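PDB 6HP2: putative polyketide synthase from Brevibacillus brevis, which probably takes part in making the antibiotic polyketide bacillaene and is represented here by its O-methyltransferase domain with S-adenosyl-L-homocysteine bound. Local coordinates for residues A[197-202]-A[284-289]; A[97-102]-A[166-171]. All coordinates share one frame; numbering follows the deposited sequence.

How the contacts relate
The two contacts lie on one mixed sheet of the methyltransferase domain, with their centres about 15 Å apart. Strands 98-101, 164-170, 194-203 and 284-293 are neighbours in that order across it; contact 2 pairs 98-101 with 164-170 in parallel, and contact 1 pairs 194-203 with 284-293 antiparallel. Along the chain contact 2 closes before contact 1 opens. The seam between them is made by neighbouring strands 164-170 and 194-203: Glu171 meets the oxygen of Ile199 through its backbone N and Tyr286 OH through its carboxylate, and Leu198 packs on Phe102. Contact 2 touches S-adenosyl-L-homocysteine directly, whereas contact 1 continues the sheet beside the pocket, reaching it through Tyr286 and Ile199.

Contact 1: residues A[197-202]-A[284-289]; sequences LLIDYI and ISYCLF
The carbonyl oxygen of Leu198 takes the backbone N-H of Phe289, with Leu198 O and Phe289 N 2.7 Å apart, and the CA-H of Leu288 leans on the same oxygen. Phe289 O receives the N-H of Leu198 in return. Two further reciprocal pairs, Asp200 with Cys287 and Ile202 with Ser285, complete an antiparallel ladder of six backbone bonds, while Ile199-Leu288 and Tyr201-Tyr286 are its non-hydrogen-bonded pairs.

On the face carrying these last four side chains, two tyrosines form an offset edge-to-face pair. The edge of Tyr286 is turned toward the face of Tyr201, the planes standing at 81°. The ring centroids are 5.5 Å apart. Tyr286 CD2 reaches Tyr201 CE1 at 3.7 Å. With its CG anti to the backbone N (chi1 -179°), the Tyr286 ring also comes against the CG2 methyl of Ile199, 3.4 Å from Tyr286 CZ. The phenol oxygens turn to partners beyond the ladder, Tyr201 OH to Gln275 and Tyr286 OH to Glu171. Ile284 CD1 packs on Tyr201 CE1 at 3.6 Å, and Leu288 CD2 lies alongside Ile199 CG1.

The other face belongs to Phe289. Its ring slants across the partner strand and touches three alternate residues: CD1 comes against Leu198 CB, CE1 reaches Asp200 CB at 3.8 Å, and CZ reaches Ile202 CG1 at 3.7 Å. Asp200 turns its carboxylate away from the partner strand, OD1 accepting the N-H of Tyr201 at 2.9 Å through its anti lone pair. Trp224 of helix 221-230 packs on this side, helix 70-88 on the tyrosine side.

An antiparallel strand 284-293 set between strands 194-203 and 233-240 is the signature of the class I methyltransferase variant of the Rossmann fold.

Contact 2: residues A[97-102]-A[166-171]; sequences QKVLDF and MIVGIE. With SAH (S-adenosyl-L-homocysteine), chain B.
Phe102 and Gly169 form the tight end of this contact. The CA of Gly169 sits over one face of the Phe102 ring in a CH-pi contact, 3.9 Å from the ring centroid, offset toward the rim and nearest CE2 and CZ. The ring is brought there by a first torsion that sets CG between the backbone N and the carbonyl carbon (chi1 61°). The CG2 methyl of Ile167 meets the ring at its edge, 3.5 Å from CD2, and the two side chains cross at about a right angle.

In the backbone, Phe102 N bonds to Val168 O, and Val168 N to Leu100 O at 2.7 Å; Leu100 N gives a third bond, to Met166 O. At the opposite end the ladder slackens: Met166 N is 3.4 Å from Lys98 O, a weak bond, and the partly exposed Lys98 turns the end of its side chain away to a salt bridge with Asp162. Between these ends the branched side chains only brush, with Leu100 CD2 beside Ile167 CG2 at 4.1 Å.

Just past the ring lies the ligand. A water oxygen 2.8 Å from Ile170 N accepts its N-H and also lies within bonding distance of Asp101 OD1, while Ile170 O accepts a hydrogen bond from the amino N of S-adenosyl-L-homocysteine, 3.1 Å away. Asp101 OD1 also takes the N-H of Gly103, and Phe102 O, bonded to Ser155 OG, approaches C2 of the adenine. Binding at the C-terminal ends of parallel strands is as in other Rossmann-like methyltransferases.

Helix 179-188 covers Phe102 and Ile167 through Ile186; on the other face helix 70-88 packs on Met166 and Val168 through Phe88. Strand 121-126 bonds to the far edge of strand 98-101, and strand 194-203 to that of 164-170.

Contact 1: residues A[197-202]-A[284-289]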
ATOM      1  N   LEU A 197       7.216  -4.823  -2.006  1.00 21.75           N
ATOM      2  CA  LEU A 197       6.886  -3.625  -1.253  1.00 16.92           C
ATOM      3  C   LEU A 197       5.393  -3.631  -0.920  1.00 23.15           C
ATOM      4  O   LEU A 197       4.527  -3.623  -1.812  1.00 23.24           O
ATOM      5  CB  LEU A 197       7.283  -2.386  -2.036  1.00 18.57           C
ATOM      6  CG  LEU A 197       8.722  -2.227  -2.406  1.00 25.78           C
ATOM      7  CD1 LEU A 197       8.945  -1.074  -3.408  1.00 27.48           C
ATOM      8  CD2 LEU A 197       9.560  -1.999  -1.170  1.00 27.34           C
ATOM      9  N   LEU A 198       5.104  -3.618   0.364  1.00 20.48           N
ATOM     10  CA  LEU A 198       3.746  -3.571   0.848  1.00 20.50           C
ATOM     11  C   LEU A 198       3.505  -2.384   1.756  1.00 20.03           C
ATOM     12  O   LEU A 198       4.392  -1.931   2.482  1.00 21.53           O
ATOM     13  CB  LEU A 198       3.423  -4.815   1.640  1.00 21.00           C
ATOM     14  CG  LEU A 198       3.703  -6.135   1.039  1.00 20.33           C
ATOM     15  CD1 LEU A 198       3.385  -7.208   2.135  1.00 27.35           C
ATOM     16  CD2 LEU A 198       2.884  -6.402  -0.156  1.00 26.58           C
ATOM     17  N   ILE A 199       2.260  -1.909   1.720  1.00 18.97           N
ATOM     18  CA  ILE A 199       1.696  -1.056   2.744  1.00 22.14           C
ATOM     19  C   ILE A 199       0.508  -1.839   3.252  1.00 24.43           C
ATOM     20  O   ILE A 199      -0.430  -2.090   2.491  1.00 22.83           O
ATOM     21  CB  ILE A 199       1.283   0.334   2.240  1.00 23.20           C
ATOM     22  CG1 ILE A 199       2.500   1.108   1.698  1.00 24.32           C
ATOM     23  CG2 ILE A 199       0.610   1.134   3.366  1.00 29.15           C
ATOM     24  CD1 ILE A 199       2.250   2.537   1.410  1.00 25.05           C
ATOM     25  N   ASP A 200       0.507  -2.167   4.557  1.00 24.28           N
ATOM     26  CA  ASP A 200      -0.466  -3.129   5.058  1.00 25.42           C
ATOM     27  C   ASP A 200      -0.586  -3.011   6.570  1.00 25.03           C
ATOM     28  O   ASP A 200       0.183  -2.303   7.249  1.00 23.76           O
ATOM     29  CB  ASP A 200      -0.090  -4.545   4.650  1.00 30.01           C
ATOM     30  CG  ASP A 200      -1.256  -5.334   4.121  1.00 42.11           C
ATOM     31  OD1 ASP A 200      -2.343  -5.235   4.696  1.00 35.60           O
ATOM     32  OD2 ASP A 200      -1.047  -6.103   3.136  1.00 46.61           O
ATOM     33  N   TYR A 201      -1.595  -3.691   7.081  1.00 24.20           N
ATOM     34  CA  TYR A 201      -1.860  -3.723   8.519  1.00 26.68           C
ATOM     35  C   TYR A 201      -1.305  -4.942   9.253  1.00 27.62           C
ATOM     36  O   TYR A 201      -1.273  -6.070   8.739  1.00 23.58           O
ATOM     37  CB  TYR A 201      -3.358  -3.646   8.756  1.00 28.07           C
ATOM     38  CG  TYR A 201      -3.964  -2.315   8.528  1.00 26.79           C
ATOM     39  CD1 TYR A 201      -3.705  -1.261   9.406  1.00 27.31           C
ATOM     40  CD2 TYR A 201      -4.861  -2.075   7.456  1.00 30.73           C
ATOM     41  CE1 TYR A 201      -4.304  -0.046   9.230  1.00 29.08           C
ATOM     42  CE2 TYR A 201      -5.462  -0.828   7.313  1.00 33.37           C
ATOM     43  CZ  TYR A 201      -5.155   0.181   8.166  1.00 30.57           C
ATOM     44  OH  TYR A 201      -5.738   1.456   8.040  1.00 33.60           O
ATOM     45  N   ILE A 202      -0.868  -4.694  10.474  1.00 27.27           N
ATOM     46  CA  ILE A 202      -0.504  -5.741  11.429  1.00 22.54           C
ATOM     47  C   ILE A 202      -1.460  -5.646  12.629  1.00 22.24           C
ATOM     48  O   ILE A 202      -1.668  -4.551  13.187  1.00 28.31           O
ATOM     49  CB  ILE A 202       0.943  -5.581  11.902  1.00 21.35           C
ATOM     50  CG1 ILE A 202       1.907  -5.627  10.721  1.00 27.77           C
ATOM     51  CG2 ILE A 202       1.301  -6.610  12.985  1.00 28.11           C
ATOM     52  CD1 ILE A 202       3.345  -5.238  11.149  1.00 32.91           C
ATOM     53  N   ILE A 284      -4.304  -2.213  15.709  1.00 27.16           N
ATOM     54  CA  ILE A 284      -3.602  -2.490  14.467  1.00 23.96           C
ATOM     55  C   ILE A 284      -2.516  -1.466  14.256  1.00 26.13           C
ATOM     56  O   ILE A 284      -2.523  -0.384  14.846  1.00 23.80           O
ATOM     57  CB  ILE A 284      -4.536  -2.503  13.250  1.00 22.31           C
ATOM     58  CG1 ILE A 284      -5.225  -1.140  13.118  1.00 33.38           C
ATOM     59  CG2 ILE A 284      -5.552  -3.626  13.424  1.00 30.99           C
ATOM     60  CD1 ILE A 284      -6.330  -1.097  11.984  1.00 27.82           C
ATOM     61  N   SER A 285      -1.543  -1.868  13.453  1.00 23.79           N
ATOM     62  CA  SER A 285      -0.459  -1.011  13.013  1.00 25.23           C
ATOM     63  C   SER A 285      -0.478  -0.943  11.494  1.00 21.80           C
ATOM     64  O   SER A 285      -0.557  -1.980  10.811  1.00 25.48           O
ATOM     65  CB  SER A 285       0.914  -1.524  13.491  1.00 30.43           C
ATOM     66  OG  SER A 285       0.991  -1.491  14.888  1.00 29.35           O
ATOM     67  N   TYR A 286      -0.323   0.268  10.943  1.00 22.06           N
ATOM     68  CA  TYR A 286      -0.280   0.512   9.516  1.00 20.59           C
ATOM     69  C   TYR A 286       1.196   0.606   9.202  1.00 23.39           C
ATOM     70  O   TYR A 286       1.860   1.529   9.670  1.00 22.23           O
ATOM     71  CB  TYR A 286      -0.913   1.859   9.258  1.00 26.37           C
ATOM     72  CG  TYR A 286      -0.988   2.293   7.826  1.00 21.82           C
ATOM     73  CD1 TYR A 286       0.082   2.888   7.184  1.00 25.18           C
ATOM     74  CD2 TYR A 286      -2.165   2.192   7.148  1.00 30.62           C
ATOM     75  CE1 TYR A 286      -0.037   3.327   5.880  1.00 24.22           C
ATOM     76  CE2 TYR A 286      -2.289   2.584   5.857  1.00 29.80           C
ATOM     77  CZ  TYR A 286      -1.253   3.206   5.242  1.00 26.70           C
ATOM     78  OH  TYR A 286      -1.412   3.584   3.932  1.00 28.64           O
ATOM     79  N   CYS A 287       1.734  -0.320   8.419  1.00 21.53           N
ATOM     80  CA  CYS A 287       3.166  -0.295   8.178  1.00 25.23           C
ATOM     81  C   CYS A 287       3.641  -0.442   6.735  1.00 25.08           C
ATOM     82  O   CYS A 287       2.927  -0.970   5.884  1.00 24.10           O
ATOM     83  CB  CYS A 287       3.827  -1.414   8.978  1.00 25.29           C
ATOM     84  SG  CYS A 287       3.553  -1.441  10.763  1.00 31.28           S
ATOM     85  N   LEU A 288       4.860   0.034   6.473  1.00 25.25           N
ATOM     86  CA  LEU A 288       5.465  -0.100   5.161  1.00 19.42           C
ATOM     87  C   LEU A 288       6.426  -1.305   5.255  1.00 23.59           C
ATOM     88  O   LEU A 288       7.321  -1.313   6.097  1.00 26.86           O
ATOM     89  CB  LEU A 288       6.253   1.145   4.755  1.00 22.05           C
ATOM     90  CG  LEU A 288       5.684   2.519   5.107  1.00 32.34           C
ATOM     91  CD1 LEU A 288       6.650   3.605   4.658  1.00 31.96           C
ATOM     92  CD2 LEU A 288       4.322   2.715   4.462  1.00 27.39           C
ATOM     93  N   PHE A 289       6.236  -2.311   4.407  1.00 22.20           N
ATOM     94  CA  PHE A 289       7.070  -3.511   4.392  1.00 21.27           C
ATOM     95  C   PHE A 289       8.000  -3.512   3.179  1.00 19.89           C
ATOM     96  O   PHE A 289       7.525  -3.350   2.052  1.00 23.51           O
ATOM     97  CB  PHE A 289       6.268  -4.818   4.276  1.00 26.62           C
ATOM     98  CG  PHE A 289       5.273  -5.070   5.367  1.00 27.03           C
ATOM     99  CD1 PHE A 289       4.190  -4.250   5.540  1.00 23.14           C
ATOM    100  CD2 PHE A 289       5.358  -6.209   6.107  1.00 25.52           C
ATOM    101  CE1 PHE A 289       3.234  -4.550   6.499  1.00 30.41           C
ATOM    102  CE2 PHE A 289       4.422  -6.499   7.107  1.00 35.28           C
ATOM    103  CZ  PHE A 289       3.370  -5.661   7.296  1.00 35.48           C
TER

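Contact 2: residues A[97-102]-A[166-171]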
ATOM      1  N   GLN A  97      13.434  -4.321 -14.528  1.00 30.48           N
ATOM      2  CA  GLN A  97      12.832  -4.424 -15.842  1.00 27.66           C
ATOM      3  C   GLN A  97      11.323  -4.632 -15.818  1.00 28.84           C
ATOM      4  O   GLN A  97      10.652  -4.229 -16.787  1.00 28.81           O
ATOM      5  CB  GLN A  97      13.453  -5.572 -16.647  1.00 36.56           C
ATOM      6  CG  GLN A  97      14.966  -5.518 -16.704  1.00 63.80           C
ATOM      7  CD  GLN A  97      15.456  -4.942 -18.012  1.00 76.01           C
ATOM      8  OE1 GLN A  97      15.163  -3.788 -18.348  1.00 74.70           O
ATOM      9  NE2 GLN A  97      16.182  -5.745 -18.771  1.00 85.05           N
ATOM     10  N   LYS A  98      10.779  -5.252 -14.760  1.00 26.37           N
ATOM     11  CA  LYS A  98       9.386  -5.673 -14.713  1.00 28.59           C
ATOM     12  C   LYS A  98       8.853  -5.478 -13.301  1.00 28.20           C
ATOM     13  O   LYS A  98       9.457  -5.928 -12.325  1.00 29.80           O
ATOM     14  CB  LYS A  98       9.189  -7.132 -15.120  1.00 36.56           C
ATOM     15  CG  LYS A  98       9.444  -7.394 -16.659  1.00 40.34           C
ATOM     16  CD  LYS A  98       9.310  -8.852 -16.981  1.00 65.65           C
ATOM     17  CE  LYS A  98       9.337  -9.060 -18.502  1.00 92.90           C
ATOM     18  NZ  LYS A  98       9.439 -10.493 -18.871  1.00107.69           N
ATOM     19  N   VAL A  99       7.713  -4.860 -13.234  1.00 24.65           N
ATOM     20  CA  VAL A  99       7.046  -4.494 -11.994  1.00 22.72           C
ATOM     21  C   VAL A  99       5.627  -5.032 -12.052  1.00 24.45           C
ATOM     22  O   VAL A  99       4.934  -4.899 -13.073  1.00 25.09           O
ATOM     23  CB  VAL A  99       7.025  -2.958 -11.775  1.00 25.30           C
ATOM     24  CG1 VAL A  99       6.161  -2.631 -10.526  1.00 24.56           C
ATOM     25  CG2 VAL A  99       8.491  -2.433 -11.605  1.00 28.29           C
ATOM     26  N   LEU A 100       5.165  -5.542 -10.921  1.00 22.73           N
ATOM     27  CA  LEU A 100       3.768  -5.932 -10.740  1.00 29.75           C
ATOM     28  C   LEU A 100       3.162  -5.188  -9.562  1.00 20.55           C
ATOM     29  O   LEU A 100       3.758  -5.098  -8.475  1.00 21.92           O
ATOM     30  CB  LEU A 100       3.624  -7.467 -10.531  1.00 24.97           C
ATOM     31  CG  LEU A 100       2.319  -8.033  -9.993  1.00 29.69           C
ATOM     32  CD1 LEU A 100       1.294  -7.983 -11.119  1.00 22.95           C
ATOM     33  CD2 LEU A 100       2.494  -9.451  -9.475  1.00 25.93           C
ATOM     34  N   ASP A 101       1.929  -4.713  -9.757  1.00 21.07           N
ATOM     35  CA  ASP A 101       1.077  -4.113  -8.709  1.00 28.24           C
ATOM     36  C   ASP A 101      -0.090  -5.059  -8.551  1.00 24.58           C
ATOM     37  O   ASP A 101      -0.931  -5.113  -9.462  1.00 23.87           O
ATOM     38  CB  ASP A 101       0.611  -2.713  -9.144  1.00 25.36           C
ATOM     39  CG  ASP A 101      -0.269  -2.033  -8.134  1.00 32.56           C
ATOM     40  OD1 ASP A 101      -0.943  -2.737  -7.355  1.00 31.01           O
ATOM     41  OD2 ASP A 101      -0.274  -0.768  -8.077  1.00 30.36           O
ATOM     42  N   PHE A 102      -0.151  -5.823  -7.415  1.00 22.72           N
ATOM     43  CA  PHE A 102      -1.139  -6.903  -7.353  1.00 20.15           C
ATOM     44  C   PHE A 102      -2.507  -6.462  -6.811  1.00 24.86           C
ATOM     45  O   PHE A 102      -3.370  -7.313  -6.608  1.00 23.75           O
ATOM     46  CB  PHE A 102      -0.629  -8.106  -6.592  1.00 21.49           C
ATOM     47  CG  PHE A 102      -0.281  -7.876  -5.166  1.00 21.87           C
ATOM     48  CD1 PHE A 102      -1.255  -7.985  -4.187  1.00 21.94           C
ATOM     49  CD2 PHE A 102       1.057  -7.752  -4.790  1.00 22.55           C
ATOM     50  CE1 PHE A 102      -0.951  -7.881  -2.822  1.00 25.88           C
ATOM     51  CE2 PHE A 102       1.405  -7.671  -3.433  1.00 21.53           C
ATOM     52  CZ  PHE A 102       0.376  -7.719  -2.419  1.00 26.33           C
ATOM     53  N   MET A 166      10.144  -6.314  -9.044  1.00 25.91           N
ATOM     54  CA  MET A 166       9.505  -5.625  -7.938  1.00 25.27           C
ATOM     55  C   MET A 166       8.029  -5.947  -7.952  1.00 24.22           C
ATOM     56  O   MET A 166       7.401  -5.902  -9.023  1.00 22.89           O
ATOM     57  CB  MET A 166       9.742  -4.124  -8.089  1.00 26.59           C
ATOM     58  CG  MET A 166       9.166  -3.292  -6.949  1.00 35.37           C
ATOM     59  SD  MET A 166       9.389  -1.515  -7.310  1.00 43.72           S
ATOM     60  CE  MET A 166      11.148  -1.405  -7.266  1.00 44.91           C
ATOM     61  N   ILE A 167       7.482  -6.292  -6.772  1.00 19.66           N
ATOM     62  CA  ILE A 167       6.073  -6.589  -6.634  1.00 27.34           C
ATOM     63  C   ILE A 167       5.524  -5.668  -5.539  1.00 27.46           C
ATOM     64  O   ILE A 167       6.099  -5.575  -4.441  1.00 23.58           O
ATOM     65  CB  ILE A 167       5.839  -8.074  -6.296  1.00 27.21           C
ATOM     66  CG1 ILE A 167       6.316  -8.936  -7.415  1.00 25.39           C
ATOM     67  CG2 ILE A 167       4.345  -8.324  -5.978  1.00 27.37           C
ATOM     68  CD1 ILE A 167       6.119 -10.457  -7.295  1.00 27.32           C
ATOM     69  N   VAL A 168       4.420  -4.981  -5.843  1.00 21.83           N
ATOM     70  CA  VAL A 168       3.951  -3.871  -5.045  1.00 22.74           C
ATOM     71  C   VAL A 168       2.528  -4.183  -4.613  1.00 25.37           C
ATOM     72  O   VAL A 168       1.680  -4.520  -5.461  1.00 23.84           O
ATOM     73  CB  VAL A 168       4.030  -2.554  -5.837  1.00 25.53           C
ATOM     74  CG1 VAL A 168       3.410  -1.425  -5.009  1.00 26.22           C
ATOM     75  CG2 VAL A 168       5.426  -2.245  -6.178  1.00 30.09           C
ATOM     76  N   GLY A 169       2.273  -4.096  -3.295  1.00 25.09           N
ATOM     77  CA  GLY A 169       0.894  -4.179  -2.797  1.00 27.85           C
ATOM     78  C   GLY A 169       0.592  -3.103  -1.783  1.00 21.62           C
ATOM     79  O   GLY A 169       0.893  -3.262  -0.581  1.00 25.33           O
ATOM     80  N   ILE A 170       0.026  -1.987  -2.226  1.00 22.18           N
ATOM     81  CA  ILE A 170      -0.262  -0.893  -1.306  1.00 22.08           C
ATOM     82  C   ILE A 170      -1.704  -1.005  -0.798  1.00 27.54           C
ATOM     83  O   ILE A 170      -2.638  -0.869  -1.590  1.00 24.60           O
ATOM     84  CB  ILE A 170      -0.066   0.464  -2.003  1.00 25.90           C
ATOM     85  CG1 ILE A 170       1.400   0.633  -2.411  1.00 24.17           C
ATOM     86  CG2 ILE A 170      -0.499   1.600  -1.092  1.00 31.85           C
ATOM     87  CD1 ILE A 170       1.656   1.821  -3.311  1.00 27.90           C
ATOM     88  N   GLU A 171      -1.886  -1.268   0.506  1.00 21.87           N
ATOM     89  CA  GLU A 171      -3.207  -1.423   1.134  1.00 26.35           C
ATOM     90  C   GLU A 171      -4.060  -2.467   0.417  1.00 23.42           C
ATOM     91  O   GLU A 171      -5.247  -2.247   0.190  1.00 26.12           O
ATOM     92  CB  GLU A 171      -3.970  -0.092   1.227  1.00 27.44           C
ATOM     93  CG  GLU A 171      -3.360   0.924   2.176  1.00 31.36           C
ATOM     94  CD  GLU A 171      -4.325   2.044   2.511  1.00 35.37           C
ATOM     95  OE1 GLU A 171      -5.534   1.882   2.249  1.00 41.45           O
ATOM     96  OE2 GLU A 171      -3.879   3.083   3.039  1.00 29.39           O
TER
HETATM   97  N   SAH B2201      -2.912   0.170  -4.522  1.00 29.00           N
HETATM   98  CA  SAH B2201      -3.923   1.118  -4.982  1.00 32.79           C
HETATM   99  CB  SAH B2201      -5.332   0.685  -4.597  1.00 27.51           C
HETATM  100  CG  SAH B2201      -5.521   0.259  -3.153  1.00 27.77           C
HETATM  101  SD  SAH B2201      -7.277  -0.027  -2.785  1.00 30.64           S
HETATM  102  C   SAH B2201      -3.583   2.470  -4.406  1.00 42.42           C
HETATM  103  O   SAH B2201      -4.275   3.453  -4.672  1.00 32.30           O
HETATM  104  OXT SAH B2201      -2.600   2.583  -3.681  1.00 42.69           O
HETATM  105  C5' SAH B2201      -7.231  -1.835  -2.784  1.00 30.88           C
HETATM  106  C4' SAH B2201      -7.018  -2.411  -4.182  1.00 29.67           C
HETATM  107  O4' SAH B2201      -6.844  -3.841  -4.063  1.00 31.28           O
HETATM  108  C3' SAH B2201      -8.296  -2.256  -5.071  1.00 28.14           C
HETATM  109  O3' SAH B2201      -7.796  -1.875  -6.363  1.00 26.61           O
HETATM  110  C2' SAH B2201      -8.946  -3.637  -5.124  1.00 27.70           C
HETATM  111  O2' SAH B2201      -9.648  -3.921  -6.298  1.00 27.74           O
HETATM  112  C1' SAH B2201      -7.693  -4.528  -4.971  1.00 29.59           C
HETATM  113  N9  SAH B2201      -7.928  -5.896  -4.516  1.00 26.86           N
HETATM  114  C8  SAH B2201      -8.541  -6.315  -3.369  1.00 26.91           C
HETATM  115  N7  SAH B2201      -8.568  -7.651  -3.413  1.00 22.86           N
HETATM  116  C5  SAH B2201      -7.932  -8.074  -4.531  1.00 25.52           C
HETATM  117  C6  SAH B2201      -7.668  -9.324  -5.078  1.00 24.69           C
HETATM  118  N6  SAH B2201      -7.982 -10.479  -4.492  1.00 24.22           N
HETATM  119  N1  SAH B2201      -6.973  -9.399  -6.249  1.00 24.10           N
HETATM  120  C2  SAH B2201      -6.621  -8.257  -6.945  1.00 22.21           C
HETATM  121  N3  SAH B2201      -6.917  -7.029  -6.411  1.00 23.52           N
HETATM  122  C4  SAH B2201      -7.593  -6.948  -5.258  1.00 22.96           C
HETATM  123  O   HOH W   1      -0.700  -1.833  -4.906  1.00 29.19           O